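Local coordinates for putative hydrolase (Acinetobacter sp. NBRC 100985, PDB 4XUK), which probably hydrolyses organophosphate triesters and lactones at a two-zinc centre, as a member of the metallo-beta-lactamase superfamily, at residues A[56-61]-A[262-268]; A[133-139]-A[198-202]. The protein carries 2 engineered substitutions. All blocks are in the same frame, centred on the assembly; numbering follows the deposited sequence.

Contact 1 (A[56-61]-A[262-268]); sequences TSINAF and AAPHLPF. With ZN (zinc ion), chain C.
The amide nitrogen ND2 of Asn59 is gripped by two backbone carbonyls of the loop 262-268: it donates to Ala263 O at 3.1 Å and to Leu266 O at 2.9 Å. Both acceptors lie in the amide plane; the first bond is nearly straight, the second more bent. These carbonyls belong to the first and last residues of a type I turn, Ala263 to Leu266, so one side chain ties its two ends together. Asn59 N meets the turn as well, taking a lone pair of Pro264 O at 2.7 Å. OD1 of the same amide is buried without a polar partner and abuts the ring edge of Phe268 at CD1. Two residues earlier in the strand, Ser57 O accepts from His265 ND1 at 2.9 Å, almost linearly (168°), lying in the ring plane. This bond and the zinc ion at NE2 (2.2 Å) together hold the imidazole. Ser57 OG accepts from Phe268 N and also bonds His288 of the second subunit. At the other end, Ala262 CB sits over the centre of the Phe61 ring, 3.7 Å from its centroid, a CH-pi contact. Asp112, His113 and Asp218 complete this zinc site; His265 is the first-shell ligand and Ser57 O its second-shell partner, part of the dinuclear centre of the metallo-beta-lactamase fold.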
loop_
_atom_site.group_PDB
_atom_site.type_symbol
_atom_site.label_atom_id
_atom_site.label_comp_id
_atom_site.label_asym_id
_atom_site.label_seq_id
_atom_site.Cartn_x
_atom_site.Cartn_y
_atom_site.Cartn_z
ATOM N N THR A 56 -8.940 10.274 1.786
ATOM C CA THR A 56 -9.864 9.152 1.752
ATOM C C THR A 56 -10.006 8.658 0.324
ATOM O O THR A 56 -10.453 9.400 -0.553
ATOM C CB THR A 56 -11.238 9.574 2.289
ATOM O OG1 THR A 56 -11.070 10.097 3.612
ATOM C CG2 THR A 56 -12.206 8.388 2.319
ATOM N N SER A 57 -9.599 7.413 0.089
ATOM C CA SER A 57 -9.733 6.816 -1.235
ATOM C C SER A 57 -11.203 6.537 -1.545
ATOM O O SER A 57 -12.032 6.380 -0.638
ATOM C CB SER A 57 -8.937 5.516 -1.327
ATOM O OG SER A 57 -7.552 5.727 -1.138
ATOM N N ILE A 58 -11.509 6.486 -2.837
ATOM C CA ILE A 58 -12.776 5.974 -3.305
ATOM C C ILE A 58 -12.405 4.869 -4.285
ATOM O O ILE A 58 -11.796 5.138 -5.321
ATOM C CB ILE A 58 -13.632 7.048 -4.018
ATOM C CG1 ILE A 58 -13.937 8.224 -3.092
ATOM C CG2 ILE A 58 -14.959 6.431 -4.490
ATOM C CD1 ILE A 58 -12.847 9.287 -3.065
ATOM N N ASN A 59 -12.722 3.628 -3.929
ATOM C CA ASN A 59 -12.360 2.480 -4.750
ATOM C C ASN A 59 -13.600 1.714 -5.262
ATOM O O ASN A 59 -14.716 1.863 -4.731
ATOM C CB ASN A 59 -11.485 1.506 -3.952
ATOM C CG ASN A 59 -10.377 2.194 -3.176
ATOM O OD1 ASN A 59 -9.619 2.994 -3.716
ATOM N ND2 ASN A 59 -10.256 1.851 -1.907
ATOM N N ALA A 60 -13.393 0.905 -6.302
ATOM C CA ALA A 60 -14.367 -0.100 -6.735
ATOM C C ALA A 60 -13.596 -1.394 -6.971
ATOM O O ALA A 60 -12.360 -1.366 -7.046
ATOM C CB ALA A 60 -15.056 0.335 -8.008
ATOM N N PHE A 61 -14.304 -2.517 -7.111
ATOM C CA PHE A 61 -13.637 -3.814 -7.284
ATOM C C PHE A 61 -14.234 -4.665 -8.395
ATOM O O PHE A 61 -15.461 -4.834 -8.472
ATOM C CB PHE A 61 -13.644 -4.600 -5.956
ATOM C CG PHE A 61 -13.050 -3.831 -4.815
ATOM C CD1 PHE A 61 -11.678 -3.798 -4.627
ATOM C CD2 PHE A 61 -13.862 -3.085 -3.967
ATOM C CE1 PHE A 61 -11.116 -3.056 -3.594
ATOM C CE2 PHE A 61 -13.319 -2.354 -2.939
ATOM C CZ PHE A 61 -11.936 -2.329 -2.753
ATOM N N ALA A 262 -12.456 -6.010 1.291
ATOM C CA ALA A 262 -12.254 -5.066 0.202
ATOM C C ALA A 262 -13.177 -3.883 0.460
ATOM O O ALA A 262 -14.396 -4.036 0.503
ATOM C CB ALA A 262 -12.572 -5.718 -1.132
ATOM N N ALA A 263 -12.594 -2.708 0.642
ATOM C CA ALA A 263 -13.364 -1.547 1.085
ATOM C C ALA A 263 -13.239 -0.360 0.149
ATOM O O ALA A 263 -12.124 0.044 -0.193
ATOM C CB ALA A 263 -12.917 -1.145 2.474
ATOM N N PRO A 264 -14.382 0.251 -0.220
ATOM C CA PRO A 264 -14.310 1.402 -1.122
ATOM C C PRO A 264 -13.636 2.626 -0.496
ATOM O O PRO A 264 -13.105 3.442 -1.254
ATOM C CB PRO A 264 -15.788 1.705 -1.433
ATOM C CG PRO A 264 -16.541 1.144 -0.283
ATOM C CD PRO A 264 -15.771 -0.100 0.112
ATOM N N HIS A 265 -13.638 2.755 0.832
ATOM C CA HIS A 265 -13.026 3.936 1.463
ATOM C C HIS A 265 -11.820 3.685 2.369
ATOM O O HIS A 265 -11.533 4.507 3.244
ATOM C CB HIS A 265 -14.089 4.732 2.236
ATOM C CG HIS A 265 -15.122 5.346 1.352
ATOM N ND1 HIS A 265 -14.808 5.933 0.148
ATOM C CD2 HIS A 265 -16.468 5.450 1.490
ATOM C CE1 HIS A 265 -15.920 6.372 -0.422
ATOM N NE2 HIS A 265 -16.932 6.099 0.377
ATOM N N LEU A 266 -11.117 2.570 2.179
ATOM C CA LEU A 266 -9.834 2.376 2.861
ATOM C C LEU A 266 -8.735 2.608 1.822
ATOM O O LEU A 266 -9.008 2.533 0.622
ATOM C CB LEU A 266 -9.762 0.980 3.508
ATOM C CG LEU A 266 -10.762 0.807 4.655
ATOM C CD1 LEU A 266 -10.727 -0.595 5.277
ATOM C CD2 LEU A 266 -10.533 1.861 5.711
ATOM N N PRO A 267 -7.506 2.944 2.267
ATOM C CA PRO A 267 -6.455 3.358 1.324
ATOM C C PRO A 267 -6.234 2.385 0.173
ATOM O O PRO A 267 -5.942 1.195 0.412
ATOM C CB PRO A 267 -5.211 3.439 2.211
ATOM C CG PRO A 267 -5.767 3.864 3.554
ATOM C CD PRO A 267 -7.077 3.105 3.669
ATOM N N PHE A 268 -6.388 2.885 -1.055
ATOM C CA PHE A 268 -6.196 2.069 -2.259
ATOM C C PHE A 268 -4.929 1.237 -2.160
ATOM O O PHE A 268 -3.873 1.756 -1.779
ATOM C CB PHE A 268 -6.140 2.948 -3.517
ATOM C CG PHE A 268 -5.914 2.168 -4.779
ATOM C CD1 PHE A 268 -6.989 1.638 -5.478
ATOM C CD2 PHE A 268 -4.625 1.942 -5.254
ATOM C CE1 PHE A 268 -6.787 0.909 -6.620
ATOM C CE2 PHE A 268 -4.413 1.208 -6.407
ATOM C CZ PHE A 268 -5.488 0.699 -7.090
HETATM ZN ZN ZN C . -19.048 6.079 -0.288
HETATM O O HOH W 1 -8.986 5.714 2.182
#

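Contact 2 (A[133-139]-A[198-202]); sequences SNDEASF and TPGHF
Glu136 OE1 takes the hydroxyl of Thr198, OG1 donating at 2.6 Å from the syn side and 24° out of the carboxylate plane. The same oxygen receives a weak second bond from Gly200 N at 2.9 Å. With CG anti to the backbone N (chi1 -178°), the Glu136 chain, bent at chi2, brings OE1 to the turn Thr198 to His201 and crosses the Thr198 side chain at about a right angle. Its other oxygen, OE2, is satisfied by Leu109 N and Trp140 NE1, so both oxygens of the buried carboxylate have donors, which probably helps keep it ionised. Ser133 works in both directions: OG accepts from Glu136 N as the N-cap of the helix and gives its own proton to a lone pair of Gly200 O at 2.8 Å. A water accepts from Ser133 N and lies within hydrogen-bonding distance of the same carbonyl, and a second water donates to Asp135 OD2 and to Pro199 O, joining the two segments. Gly200 CA lies 3.7 Å from Glu136 CA, so the glycine backbone runs directly against the first helical turn. Apolar contacts flank this polar centre. Pro199 CG sits over one face of the Phe139 ring, off centre toward the rim, in a CH-pi contact of 3.6 Å to the centroid, while Ser133 CB approaches Phe202 CD1 at 3.4 Å. The contact thus sets the N-terminal end of helix 134-141, directly after strand 129-133, against the loop that enters strand 202-208; Tyr180 of strand 177-180 meets the Phe202 ring edge-to-face, and Tyr157 of helix 151-173 meets Phe139 likewise.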
loop_
_atom_site.group_PDB
_atom_site.type_symbol
_atom_site.label_atom_id
_atom_site.label_comp_id
_atom_site.label_asym_id
_atom_site.label_seq_id
_atom_site.Cartn_x
_atom_site.Cartn_y
_atom_site.Cartn_z
ATOM N N SER A 133 -29.937 -3.593 -3.074
ATOM C CA SER A 133 -30.955 -4.189 -2.212
ATOM C C SER A 133 -32.326 -3.531 -2.387
ATOM O O SER A 133 -32.427 -2.341 -2.706
ATOM C CB SER A 133 -30.539 -4.140 -0.744
ATOM O OG SER A 133 -30.857 -2.886 -0.169
ATOM N N ASN A 134 -33.352 -4.322 -2.175
ATOM C CA ASN A 134 -34.727 -3.870 -2.121
ATOM C C ASN A 134 -34.936 -2.657 -1.217
ATOM O O ASN A 134 -35.490 -1.682 -1.609
ATOM C CB ASN A 134 -35.672 -5.023 -1.723
ATOM C CG ASN A 134 -35.330 -5.656 -0.361
ATOM O OD1 ASN A 134 -34.242 -5.554 0.149
ATOM N ND2 ASN A 134 -36.286 -6.331 0.202
ATOM N N ASP A 135 -34.425 -2.768 -0.010
ATOM C CA ASP A 135 -34.537 -1.701 0.983
ATOM C C ASP A 135 -33.862 -0.419 0.487
ATOM O O ASP A 135 -34.358 0.683 0.712
ATOM C CB ASP A 135 -33.908 -2.131 2.318
ATOM C CG ASP A 135 -34.658 -3.271 2.989
ATOM O OD1 ASP A 135 -35.789 -3.582 2.566
ATOM O OD2 ASP A 135 -34.112 -3.854 3.953
ATOM N N GLU A 136 -32.734 -0.568 -0.202
ATOM C CA GLU A 136 -31.962 0.591 -0.643
ATOM C C GLU A 136 -32.684 1.334 -1.756
ATOM O O GLU A 136 -32.811 2.558 -1.712
ATOM C CB GLU A 136 -30.566 0.164 -1.108
ATOM C CG GLU A 136 -29.686 1.331 -1.544
ATOM C CD GLU A 136 -29.168 2.169 -0.381
ATOM O OE1 GLU A 136 -29.380 1.787 0.791
ATOM O OE2 GLU A 136 -28.513 3.208 -0.640
ATOM N N ALA A 137 -33.170 0.589 -2.744
ATOM C CA ALA A 137 -33.913 1.183 -3.852
ATOM C C ALA A 137 -35.199 1.826 -3.336
ATOM O O ALA A 137 -35.590 2.904 -3.792
ATOM C CB ALA A 137 -34.227 0.131 -4.896
ATOM N N SER A 138 -35.855 1.165 -2.389
ATOM C CA SER A 138 -37.080 1.716 -1.809
ATOM C C SER A 138 -36.868 3.095 -1.188
ATOM O O SER A 138 -37.672 4.008 -1.402
ATOM C CB SER A 138 -37.669 0.765 -0.772
ATOM O OG SER A 138 -38.249 -0.358 -1.396
ATOM N N PHE A 139 -35.786 3.253 -0.434
ATOM C CA PHE A 139 -35.517 4.524 0.228
ATOM C C PHE A 139 -35.230 5.654 -0.755
ATOM O O PHE A 139 -35.713 6.773 -0.576
ATOM C CB PHE A 139 -34.344 4.379 1.202
ATOM C CG PHE A 139 -33.847 5.687 1.753
ATOM C CD1 PHE A 139 -34.550 6.345 2.763
ATOM C CD2 PHE A 139 -32.671 6.251 1.284
ATOM C CE1 PHE A 139 -34.086 7.544 3.284
ATOM C CE2 PHE A 139 -32.201 7.456 1.800
ATOM C CZ PHE A 139 -32.911 8.103 2.805
ATOM N N THR A 198 -26.751 3.715 5.064
ATOM C CA THR A 198 -27.979 4.031 4.336
ATOM C C THR A 198 -28.985 2.972 4.738
ATOM O O THR A 198 -28.592 1.909 5.226
ATOM C CB THR A 198 -27.805 3.984 2.796
ATOM O OG1 THR A 198 -27.547 2.640 2.380
ATOM C CG2 THR A 198 -26.682 4.918 2.328
ATOM N N PRO A 199 -30.283 3.236 4.521
ATOM C CA PRO A 199 -31.263 2.275 5.045
ATOM C C PRO A 199 -31.177 0.881 4.420
ATOM O O PRO A 199 -31.647 -0.076 5.042
ATOM C CB PRO A 199 -32.605 2.946 4.734
ATOM C CG PRO A 199 -32.288 4.415 4.702
ATOM C CD PRO A 199 -30.920 4.489 4.073
ATOM N N GLY A 200 -30.580 0.755 3.235
ATOM C CA GLY A 200 -30.484 -0.543 2.583
ATOM C C GLY A 200 -29.060 -0.917 2.209
ATOM O O GLY A 200 -28.829 -1.647 1.237
ATOM N N HIS A 201 -28.100 -0.426 2.991
ATOM C CA HIS A 201 -26.698 -0.733 2.735
ATOM C C HIS A 201 -26.454 -2.213 2.949
ATOM O O HIS A 201 -26.841 -2.766 3.980
ATOM C CB HIS A 201 -25.784 0.094 3.646
ATOM C CG HIS A 201 -24.333 -0.008 3.291
ATOM N ND1 HIS A 201 -23.544 -1.070 3.674
ATOM C CD2 HIS A 201 -23.531 0.818 2.576
ATOM C CE1 HIS A 201 -22.316 -0.891 3.217
ATOM N NE2 HIS A 201 -22.284 0.243 2.543
ATOM N N PHE A 202 -25.838 -2.857 1.961
ATOM C CA PHE A 202 -25.479 -4.264 2.067
ATOM C C PHE A 202 -24.009 -4.462 1.733
ATOM O O PHE A 202 -23.421 -3.703 0.944
ATOM C CB PHE A 202 -26.283 -5.110 1.072
ATOM C CG PHE A 202 -27.571 -5.675 1.624
ATOM C CD1 PHE A 202 -28.625 -4.840 1.970
ATOM C CD2 PHE A 202 -27.740 -7.048 1.751
ATOM C CE1 PHE A 202 -29.827 -5.365 2.458
ATOM C CE2 PHE A 202 -28.933 -7.578 2.236
ATOM C CZ PHE A 202 -29.973 -6.734 2.595
HETATM O O HOH W 2 -27.730 -2.598 -1.390
HETATM O O HOH W 3 -32.061 -2.998 5.561
#

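Overall arrangement
Contact 2 is nested along the chain within the loop closed by contact 1; their centres lie 21 Å apart, and their nearest atoms, about 6 Å apart, do not touch. Both approach the dinuclear zinc site. Contact 1 supplies a ligand directly, His265, whose side chain also comes within about 5 Å of the other zinc. Contact 2 works one shell out: the Thr198 side chain is about 5 Å from a zinc, and it and Glu136 both touch the ligand His108. His201 of contact 2 bonds the backbone N of Asp218, the residue that binds both metals, and Pro264 of contact 1 packs against the same residue.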